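Local structure of alternansucrase (Leuconostoc mesenteroides, 6HVG) at residues A[573-577]-A[622-627]; A[577-582]-A[1158-1164]; A[549-554]-A[583-587]. The protein is a large multidomain enzyme of glycosyl hydrolase family 70, which combines a TIM-barrel-type domain and choline-binding-type repeats with a bound calcium ion. One frame throughout, in Å; residues are numbered along the deposited sequence.

Contact 1: A[573-577]-A[622-627]; sequences GSEFL and AVDNVD. With CA (calcium ion), chain C.
Glu575 and Asn625 meet round a calcium ion, and the tight part of this contact is the oxygen cage they begin to build there. Glu575 grips the metal twice, through its main-chain O at 2.2 Å and its carboxylate OE2 at 2.1 Å. The bend at chi2 (60°) helps curl the carboxylate back toward the residue's own carbonyl. Asn625 contributes its main-chain O, 2.3 Å from the calcium, and keeps its side chain for another purpose. That amide reaches back across the contact, where ND2 donates to Ser574 O at 3.2 Å in a moderately bent bond (140° at the hydrogen), with the carbonyl tilted out of the amide plane. Leu577 packs on the same amide: its CD2 lies 3.9 Å from Asn625 CG and also touches the methyl of Ala622. Asn625 is thus held by bond and packing together, while its backbone serves the metal. Close to the ion, near Val626, a water spans the two loops by weak bonds, to Glu575 OE2 and to the backbone N of Asp627.

The looser side is that of Ser574 and Asp624, which are partly exposed and whose side-chain ends turn to other partners, Glu1177 and Asn662 respectively. The loop 622-627 leads into helix 629-642, so the metal ties the loop after barrel strand 617-620 to the loop before strand 580-582. Asp581, Asp1159 and a second water complete the site. With OE2 on calcium and OE1 accepting from Gly556 N, the Glu575 carboxylate is probably ionised, and the ion would offset the mutual repulsion of the oxygens gathered round it.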
loop_
_atom_site.group_PDB
_atom_site.type_symbol
_atom_site.label_atom_id
_atom_site.label_comp_id
_atom_site.label_asym_id
_atom_site.label_seq_id
_atom_site.Cartn_x
_atom_site.Cartn_y
_atom_site.Cartn_z
ATOM N N GLY A 573 4.137 16.642 -0.901
ATOM C CA GLY A 573 4.061 15.565 0.063
ATOM C C GLY A 573 2.828 14.709 -0.089
ATOM O O GLY A 573 1.769 15.202 -0.488
ATOM N N SER A 574 2.964 13.428 0.236
ATOM C CA SER A 574 1.846 12.518 0.287
ATOM C C SER A 574 1.154 12.738 1.620
ATOM O O SER A 574 1.487 12.087 2.592
ATOM C CB SER A 574 2.352 11.081 0.179
ATOM O OG SER A 574 3.277 10.965 -0.899
ATOM N N GLU A 575 0.201 13.668 1.645
ATOM C CA GLU A 575 -0.485 14.080 2.850
ATOM C C GLU A 575 -1.365 12.983 3.388
ATOM O O GLU A 575 -1.570 12.880 4.604
ATOM C CB GLU A 575 -1.338 15.313 2.556
ATOM C CG GLU A 575 -2.037 15.957 3.765
ATOM C CD GLU A 575 -1.099 16.451 4.850
ATOM O OE1 GLU A 575 -0.421 17.494 4.633
ATOM O OE2 GLU A 575 -1.068 15.784 5.920
ATOM N N PHE A 576 -1.872 12.147 2.496
ATOM C CA PHE A 576 -2.810 11.104 2.907
ATOM C C PHE A 576 -2.109 9.793 3.059
ATOM O O PHE A 576 -1.399 9.376 2.164
ATOM C CB PHE A 576 -3.931 10.977 1.888
ATOM C CG PHE A 576 -4.761 12.210 1.773
ATOM C CD1 PHE A 576 -5.825 12.417 2.610
ATOM C CD2 PHE A 576 -4.423 13.181 0.875
ATOM C CE1 PHE A 576 -6.575 13.577 2.532
ATOM C CE2 PHE A 576 -5.159 14.330 0.774
ATOM C CZ PHE A 576 -6.238 14.534 1.609
ATOM N N LEU A 577 -2.307 9.174 4.217
ATOM C CA LEU A 577 -1.623 7.960 4.572
ATOM C C LEU A 577 -2.643 6.958 5.037
ATOM O O LEU A 577 -2.885 5.957 4.359
ATOM C CB LEU A 577 -0.570 8.261 5.661
ATOM C CG LEU A 577 0.192 7.093 6.308
ATOM C CD1 LEU A 577 0.973 6.291 5.278
ATOM C CD2 LEU A 577 1.127 7.674 7.349
ATOM N N ALA A 622 5.659 9.752 10.890
ATOM C CA ALA A 622 5.106 10.099 9.578
ATOM C C ALA A 622 5.389 11.534 9.185
ATOM O O ALA A 622 4.486 12.272 8.798
ATOM C CB ALA A 622 3.602 9.840 9.571
ATOM N N VAL A 623 6.648 11.927 9.294
ATOM C CA VAL A 623 7.064 13.307 9.057
ATOM C C VAL A 623 6.663 13.816 7.673
ATOM O O VAL A 623 6.192 14.939 7.529
ATOM C CB VAL A 623 8.592 13.434 9.240
ATOM C CG1 VAL A 623 9.128 14.785 8.759
ATOM C CG2 VAL A 623 8.958 13.231 10.705
ATOM N N ASP A 624 6.866 12.987 6.655
ATOM C CA ASP A 624 6.607 13.386 5.287
ATOM C C ASP A 624 5.122 13.414 4.918
ATOM O O ASP A 624 4.757 13.887 3.843
ATOM C CB ASP A 624 7.396 12.482 4.355
ATOM C CG ASP A 624 8.920 12.680 4.484
ATOM O OD1 ASP A 624 9.355 13.747 4.990
ATOM O OD2 ASP A 624 9.682 11.775 4.052
ATOM N N ASN A 625 4.261 12.927 5.816
ATOM C CA ASN A 625 2.822 12.868 5.571
ATOM C C ASN A 625 2.007 13.940 6.321
ATOM O O ASN A 625 0.775 13.843 6.373
ATOM C CB ASN A 625 2.314 11.502 5.980
ATOM C CG ASN A 625 3.228 10.410 5.537
ATOM O OD1 ASN A 625 4.160 10.053 6.253
ATOM N ND2 ASN A 625 2.935 9.821 4.386
ATOM N N VAL A 626 2.693 14.936 6.887
ATOM C CA VAL A 626 2.088 16.015 7.651
ATOM C C VAL A 626 2.753 17.363 7.331
ATOM O O VAL A 626 3.707 17.428 6.559
ATOM C CB VAL A 626 2.195 15.769 9.168
ATOM C CG1 VAL A 626 1.561 14.437 9.542
ATOM C CG2 VAL A 626 3.639 15.857 9.659
ATOM N N ASP A 627 2.206 18.436 7.894
ATOM C CA ASP A 627 2.738 19.798 7.705
ATOM C C ASP A 627 4.006 19.977 8.534
ATOM O O ASP A 627 4.004 19.820 9.760
ATOM C CB ASP A 627 1.689 20.856 8.090
ATOM C CG ASP A 627 2.059 22.263 7.628
ATOM O OD1 ASP A 627 3.199 22.721 7.849
ATOM O OD2 ASP A 627 1.190 22.934 7.066
HETATM CA CA CA C . -1.505 13.868 6.548
HETATM O O HOH W 1 -0.935 17.961 7.474
HETATM O O HOH W 2 -1.946 14.825 8.671
#

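Contact 2: A[577-582]-A[1158-1164]; sequences LLANDI and PDQIYAL. With CA (calcium ion), chain C.
The methyl of Ala579 rests squarely over one face of the Tyr1162 ring, a CH-pi contact in which CB stands 3.6 Å from the ring centroid and only 6° off its normal. Beside it, Leu578 lies obliquely against the phenol oxygen, from CB to its methyls. The ring is thus roofed at its centre by a small bump and met obliquely at its hydroxyl end by a larger one.

A second bump is Ile582. Its CD1 settles in a shallow hollow of the opposing chain, 3.5 Å from Pro1158 O and against CG2 of Ile1161. The Asn580 amide packs against the Leu1164 methyl CD1, and its ND2 donates to Ile1161 O at 3.3 Å with the acceptor in the amide plane.

The backbones between these bumps form a short antiparallel ladder: Asn580 and Ile1161 are a hydrogen-bonded pair joined by two weak bonds, and Asp581 and Gln1160 are the neighbouring non-hydrogen-bonded pair. Strand 1160-1161 forms the outer edge of an antiparallel sheet, and strand 580-582 joins it to strand 1248-1252. The stronger backbone bond comes just beyond, from Ile582 N to Asp1159 O at 2.9 Å.

Across the ladder from the Asn580 face, two carboxylates converge on calcium. Asp581 binds it through OD1, and Asp1159 OD1 does so at 2.2 Å, with the carboxylate planes 62° apart. Both carboxyl carbons stand anti to the backbone N, which swings the two groups to the metal, and Asn1249 ND2 holds Asp581 OD2. Leu577 CB packs against Asp1159 OD2, while the calcium-bound water donates to Ile582 O and Asp1159 O.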
loop_
_atom_site.group_PDB
_atom_site.type_symbol
_atom_site.label_atom_id
_atom_site.label_comp_id
_atom_site.label_asym_id
_atom_site.label_seq_id
_atom_site.Cartn_x
_atom_site.Cartn_y
_atom_site.Cartn_z
ATOM N N LEU A 577 -2.307 9.174 4.217
ATOM C CA LEU A 577 -1.623 7.960 4.572
ATOM C C LEU A 577 -2.643 6.958 5.037
ATOM O O LEU A 577 -2.885 5.957 4.359
ATOM C CB LEU A 577 -0.570 8.261 5.661
ATOM C CG LEU A 577 0.192 7.093 6.308
ATOM C CD1 LEU A 577 0.973 6.291 5.278
ATOM C CD2 LEU A 577 1.127 7.674 7.349
ATOM N N LEU A 578 -3.250 7.209 6.194
ATOM C CA LEU A 578 -4.208 6.261 6.782
ATOM C C LEU A 578 -5.317 6.998 7.462
ATOM O O LEU A 578 -5.125 8.101 7.988
ATOM C CB LEU A 578 -3.526 5.341 7.809
ATOM C CG LEU A 578 -2.604 4.240 7.261
ATOM C CD1 LEU A 578 -1.572 3.789 8.283
ATOM C CD2 LEU A 578 -3.404 3.025 6.827
ATOM N N ALA A 579 -6.478 6.362 7.477
ATOM C CA ALA A 579 -7.625 6.770 8.280
ATOM C C ALA A 579 -8.041 8.205 8.026
ATOM O O ALA A 579 -8.114 8.632 6.857
ATOM C CB ALA A 579 -7.383 6.512 9.765
ATOM N N ASN A 580 -8.378 8.940 9.087
ATOM C CA ASN A 580 -8.783 10.317 8.950
ATOM C C ASN A 580 -7.577 11.191 9.051
ATOM O O ASN A 580 -6.969 11.260 10.100
ATOM C CB ASN A 580 -9.747 10.705 10.050
ATOM C CG ASN A 580 -11.067 9.992 9.938
ATOM O OD1 ASN A 580 -11.941 10.388 9.149
ATOM N ND2 ASN A 580 -11.226 8.958 10.708
ATOM N N ASP A 581 -7.218 11.866 7.968
ATOM C CA ASP A 581 -6.000 12.669 7.943
ATOM C C ASP A 581 -6.281 14.032 8.594
ATOM O O ASP A 581 -7.130 14.775 8.149
ATOM C CB ASP A 581 -5.493 12.811 6.506
ATOM C CG ASP A 581 -4.217 13.530 6.413
ATOM O OD1 ASP A 581 -3.147 12.928 6.648
ATOM O OD2 ASP A 581 -4.272 14.724 6.040
ATOM N N ILE A 582 -5.559 14.321 9.664
ATOM C CA ILE A 582 -5.676 15.562 10.408
ATOM C C ILE A 582 -5.041 16.741 9.646
ATOM O O ILE A 582 -3.954 16.621 9.089
ATOM C CB ILE A 582 -5.028 15.401 11.802
ATOM C CG1 ILE A 582 -5.878 14.430 12.630
ATOM C CG2 ILE A 582 -4.878 16.750 12.503
ATOM C CD1 ILE A 582 -5.194 13.923 13.881
ATOM N N PRO A 1158 0.835 12.735 15.063
ATOM C CA PRO A 1158 -0.101 13.782 14.674
ATOM C C PRO A 1158 -0.835 13.617 13.335
ATOM O O PRO A 1158 -1.773 14.378 13.081
ATOM C CB PRO A 1158 0.799 15.022 14.620
ATOM C CG PRO A 1158 2.113 14.493 14.208
ATOM C CD PRO A 1158 2.231 13.169 14.892
ATOM N N ASP A 1159 -0.432 12.667 12.486
ATOM C CA ASP A 1159 -0.996 12.565 11.135
ATOM C C ASP A 1159 -2.468 12.137 11.089
ATOM O O ASP A 1159 -3.222 12.641 10.258
ATOM C CB ASP A 1159 -0.181 11.631 10.254
ATOM C CG ASP A 1159 -0.754 11.511 8.835
ATOM O OD1 ASP A 1159 -0.787 12.499 8.087
ATOM O OD2 ASP A 1159 -1.217 10.409 8.474
ATOM N N GLN A 1160 -2.891 11.202 11.937
ATOM C CA GLN A 1160 -4.251 10.673 11.817
ATOM C C GLN A 1160 -4.883 10.186 13.108
ATOM O O GLN A 1160 -4.228 10.076 14.140
ATOM C CB GLN A 1160 -4.317 9.551 10.744
ATOM C CG GLN A 1160 -3.791 8.187 11.160
ATOM C CD GLN A 1160 -2.278 8.126 11.299
ATOM O OE1 GLN A 1160 -1.552 8.641 10.438
ATOM N NE2 GLN A 1160 -1.790 7.477 12.360
ATOM N N ILE A 1161 -6.170 9.867 13.013
ATOM C CA ILE A 1161 -6.941 9.324 14.110
ATOM C C ILE A 1161 -7.995 8.395 13.494
ATOM O O ILE A 1161 -8.446 8.647 12.385
ATOM C CB ILE A 1161 -7.542 10.478 14.942
ATOM C CG1 ILE A 1161 -8.204 9.965 16.221
ATOM C CG2 ILE A 1161 -8.516 11.302 14.119
ATOM C CD1 ILE A 1161 -8.534 11.075 17.193
ATOM N N TYR A 1162 -8.357 7.318 14.187
ATOM C CA TYR A 1162 -9.262 6.298 13.633
ATOM C C TYR A 1162 -10.641 6.279 14.268
ATOM O O TYR A 1162 -10.838 6.773 15.359
ATOM C CB TYR A 1162 -8.684 4.898 13.836
ATOM C CG TYR A 1162 -7.536 4.484 12.936
ATOM C CD1 TYR A 1162 -6.300 5.118 12.995
ATOM C CD2 TYR A 1162 -7.668 3.390 12.081
ATOM C CE1 TYR A 1162 -5.236 4.685 12.223
ATOM C CE2 TYR A 1162 -6.616 2.964 11.291
ATOM C CZ TYR A 1162 -5.400 3.605 11.371
ATOM O OH TYR A 1162 -4.353 3.132 10.608
ATOM N N ALA A 1163 -11.585 5.662 13.570
ATOM C CA ALA A 1163 -12.869 5.264 14.134
ATOM C C ALA A 1163 -13.538 6.321 15.015
ATOM O O ALA A 1163 -13.718 6.116 16.231
ATOM C CB ALA A 1163 -12.695 3.974 14.895
ATOM N N LEU A 1164 -13.909 7.440 14.392
ATOM C CA LEU A 1164 -14.669 8.501 15.052
ATOM C C LEU A 1164 -16.171 8.178 14.912
ATOM O O LEU A 1164 -16.628 7.905 13.818
ATOM C CB LEU A 1164 -14.342 9.837 14.402
ATOM C CG LEU A 1164 -12.849 10.191 14.441
ATOM C CD1 LEU A 1164 -12.481 11.187 13.364
ATOM C CD2 LEU A 1164 -12.430 10.734 15.792
HETATM CA CA CA C . -1.505 13.868 6.548
HETATM O O HOH W 2 -1.946 14.825 8.671
#

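Contact 3: A[549-554]-A[583-587]; sequences SGNNRK and DNSNP
The amides of Asn552 and Asn586 lie face on face, their planes 18° apart, with the two ND2 atoms 3.4 Å from each other. Both are donors, so the pair is a stack without a hydrogen bond. The Asn552 amide is steadied elsewhere: ND2 donates to Ser549 O, and OD1 borders Pro587 CD at 3.6 Å. A third flat group, the guanidinium of Arg553, takes Ser549 CB on one face, offset toward the rim.

The Asp583 carboxylate gathers the polar part of the contact. Its OD2 accepts from Arg553 N at 3.1 Å, on the syn side but 35° out of the plane. OD1 receives Ser585 N from above the plane, an Asx turn, and uses its syn lone pair for Ser585 OG at 2.7 Å. That hydroxyl is also an acceptor, for Lys554 N at 3.0 Å, so one serine relays the carboxylate to the facing backbone. Its chi1 of 81° sets OG between its own N and carbonyl carbon, within reach of both partners. A water joins Asp583 OD1 to Lys554 O. Although Arg553 and Asp583 are oppositely charged, their charged groups do not meet; the guanidinium makes its salt bridge with Asp539.

The type I turn from Asp583 to Asn586 leads from strand 580-582 into helix 587-601, where Asn586 is the N-cap and its OD1 accepts from Ile588 N. Loop 549-554 packs along this junction, while the Arg553 side chain leads away from the turn and its NE bonds Met1248 O of strand 1248-1252.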
loop_
_atom_site.group_PDB
_atom_site.type_symbol
_atom_site.label_atom_id
_atom_site.label_comp_id
_atom_site.label_asym_id
_atom_site.label_seq_id
_atom_site.Cartn_x
_atom_site.Cartn_y
_atom_site.Cartn_z
ATOM N N SER A 549 -13.136 24.556 6.436
ATOM C CA SER A 549 -11.925 24.698 7.249
ATOM C C SER A 549 -11.396 26.133 7.396
ATOM O O SER A 549 -10.363 26.348 8.001
ATOM C CB SER A 549 -10.827 23.839 6.646
ATOM O OG SER A 549 -10.163 24.510 5.584
ATOM N N GLY A 550 -12.077 27.105 6.818
ATOM C CA GLY A 550 -11.642 28.488 6.893
ATOM C C GLY A 550 -10.391 28.757 6.102
ATOM O O GLY A 550 -9.510 29.474 6.570
ATOM N N ASN A 551 -10.331 28.193 4.895
ATOM C CA ASN A 551 -9.205 28.313 3.964
ATOM C C ASN A 551 -7.879 27.791 4.515
ATOM O O ASN A 551 -6.834 28.415 4.377
ATOM C CB ASN A 551 -9.066 29.738 3.420
ATOM C CG ASN A 551 -8.281 29.782 2.102
ATOM O OD1 ASN A 551 -8.300 28.822 1.318
ATOM N ND2 ASN A 551 -7.568 30.884 1.866
ATOM N N ASN A 552 -7.945 26.615 5.124
ATOM C CA ASN A 552 -6.776 25.913 5.590
ATOM C C ASN A 552 -6.612 24.730 4.640
ATOM O O ASN A 552 -6.699 24.906 3.428
ATOM C CB ASN A 552 -6.966 25.504 7.041
ATOM C CG ASN A 552 -6.890 26.694 7.974
ATOM O OD1 ASN A 552 -5.847 27.326 8.093
ATOM N ND2 ASN A 552 -7.983 27.001 8.637
ATOM N N ARG A 553 -6.364 23.536 5.172
ATOM C CA ARG A 553 -6.134 22.351 4.356
ATOM C C ARG A 553 -5.084 22.515 3.248
ATOM O O ARG A 553 -5.335 22.160 2.102
ATOM C CB ARG A 553 -7.451 21.867 3.742
ATOM C CG ARG A 553 -8.506 21.475 4.766
ATOM C CD ARG A 553 -9.786 21.131 4.064
ATOM N NE ARG A 553 -10.761 20.537 4.972
ATOM C CZ ARG A 553 -12.056 20.840 5.005
ATOM N NH1 ARG A 553 -12.558 21.743 4.171
ATOM N NH2 ARG A 553 -12.848 20.232 5.880
ATOM N N LYS A 554 -3.907 23.028 3.593
ATOM C CA LYS A 554 -2.742 22.980 2.696
ATOM C C LYS A 554 -2.161 21.586 2.736
ATOM O O LYS A 554 -1.707 21.124 3.785
ATOM C CB LYS A 554 -1.662 23.969 3.107
ATOM C CG LYS A 554 -2.142 25.412 3.108
ATOM C CD LYS A 554 -1.349 26.252 4.075
ATOM C CE LYS A 554 -1.962 27.631 4.288
ATOM N NZ LYS A 554 -1.378 28.581 3.313
ATOM N N ASP A 583 -5.746 17.871 9.625
ATOM C CA ASP A 583 -5.261 19.083 8.971
ATOM C C ASP A 583 -4.275 19.823 9.879
ATOM O O ASP A 583 -4.645 20.773 10.588
ATOM C CB ASP A 583 -6.435 19.979 8.607
ATOM C CG ASP A 583 -6.017 21.272 7.931
ATOM O OD1 ASP A 583 -4.857 21.377 7.457
ATOM O OD2 ASP A 583 -6.875 22.191 7.888
ATOM N N ASN A 584 -3.018 19.383 9.844
ATOM C CA ASN A 584 -1.940 20.045 10.588
ATOM C C ASN A 584 -1.459 21.388 9.992
ATOM O O ASN A 584 -0.585 22.020 10.557
ATOM C CB ASN A 584 -0.761 19.088 10.770
ATOM C CG ASN A 584 -1.140 17.832 11.554
ATOM O OD1 ASN A 584 -1.732 17.904 12.626
ATOM N ND2 ASN A 584 -0.804 16.674 11.011
ATOM N N SER A 585 -2.055 21.840 8.888
ATOM C CA SER A 585 -1.786 23.198 8.353
ATOM C C SER A 585 -2.632 24.287 9.004
ATOM O O SER A 585 -2.387 25.480 8.768
ATOM C CB SER A 585 -2.032 23.257 6.845
ATOM O OG SER A 585 -3.408 23.412 6.550
ATOM N N ASN A 586 -3.641 23.887 9.784
ATOM C CA ASN A 586 -4.515 24.814 10.497
ATOM C C ASN A 586 -3.925 25.245 11.837
ATOM O O ASN A 586 -3.747 24.421 12.717
ATOM C CB ASN A 586 -5.864 24.127 10.726
ATOM C CG ASN A 586 -6.891 25.017 11.412
ATOM O OD1 ASN A 586 -6.564 25.931 12.179
ATOM N ND2 ASN A 586 -8.151 24.731 11.150
ATOM N N PRO A 587 -3.667 26.552 12.010
ATOM C CA PRO A 587 -3.124 27.053 13.274
ATOM C C PRO A 587 -3.798 26.527 14.542
ATOM O O PRO A 587 -3.118 26.248 15.528
ATOM C CB PRO A 587 -3.314 28.567 13.150
ATOM C CG PRO A 587 -3.227 28.849 11.686
ATOM C CD PRO A 587 -3.828 27.644 11.017
HETATM O O HOH W 3 -2.906 19.885 6.105
#

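Overall arrangement
Contacts 1 and 2 share Leu577, one calcium ion and one metal-bound water; each gives two of the four protein residues at the site. Contact 2 is the buried one and rests on paired strands, apolar side chains and two metal-binding carboxylates, whereas contact 1 joins loops, is partly buried and relies on backbone oxygens, one carboxylate and one amide. Contact 3 lies farther from the centre of the chain, binds no metal, and works through turns, a carboxylate and stacked amides. Its segment 583-587 directly follows strand 580-582. Asn584 ND2 probably bonds Pro1158 O of contact 2, and Ser585 packs on Asp627 of contact 1, so the three form one neighbourhood.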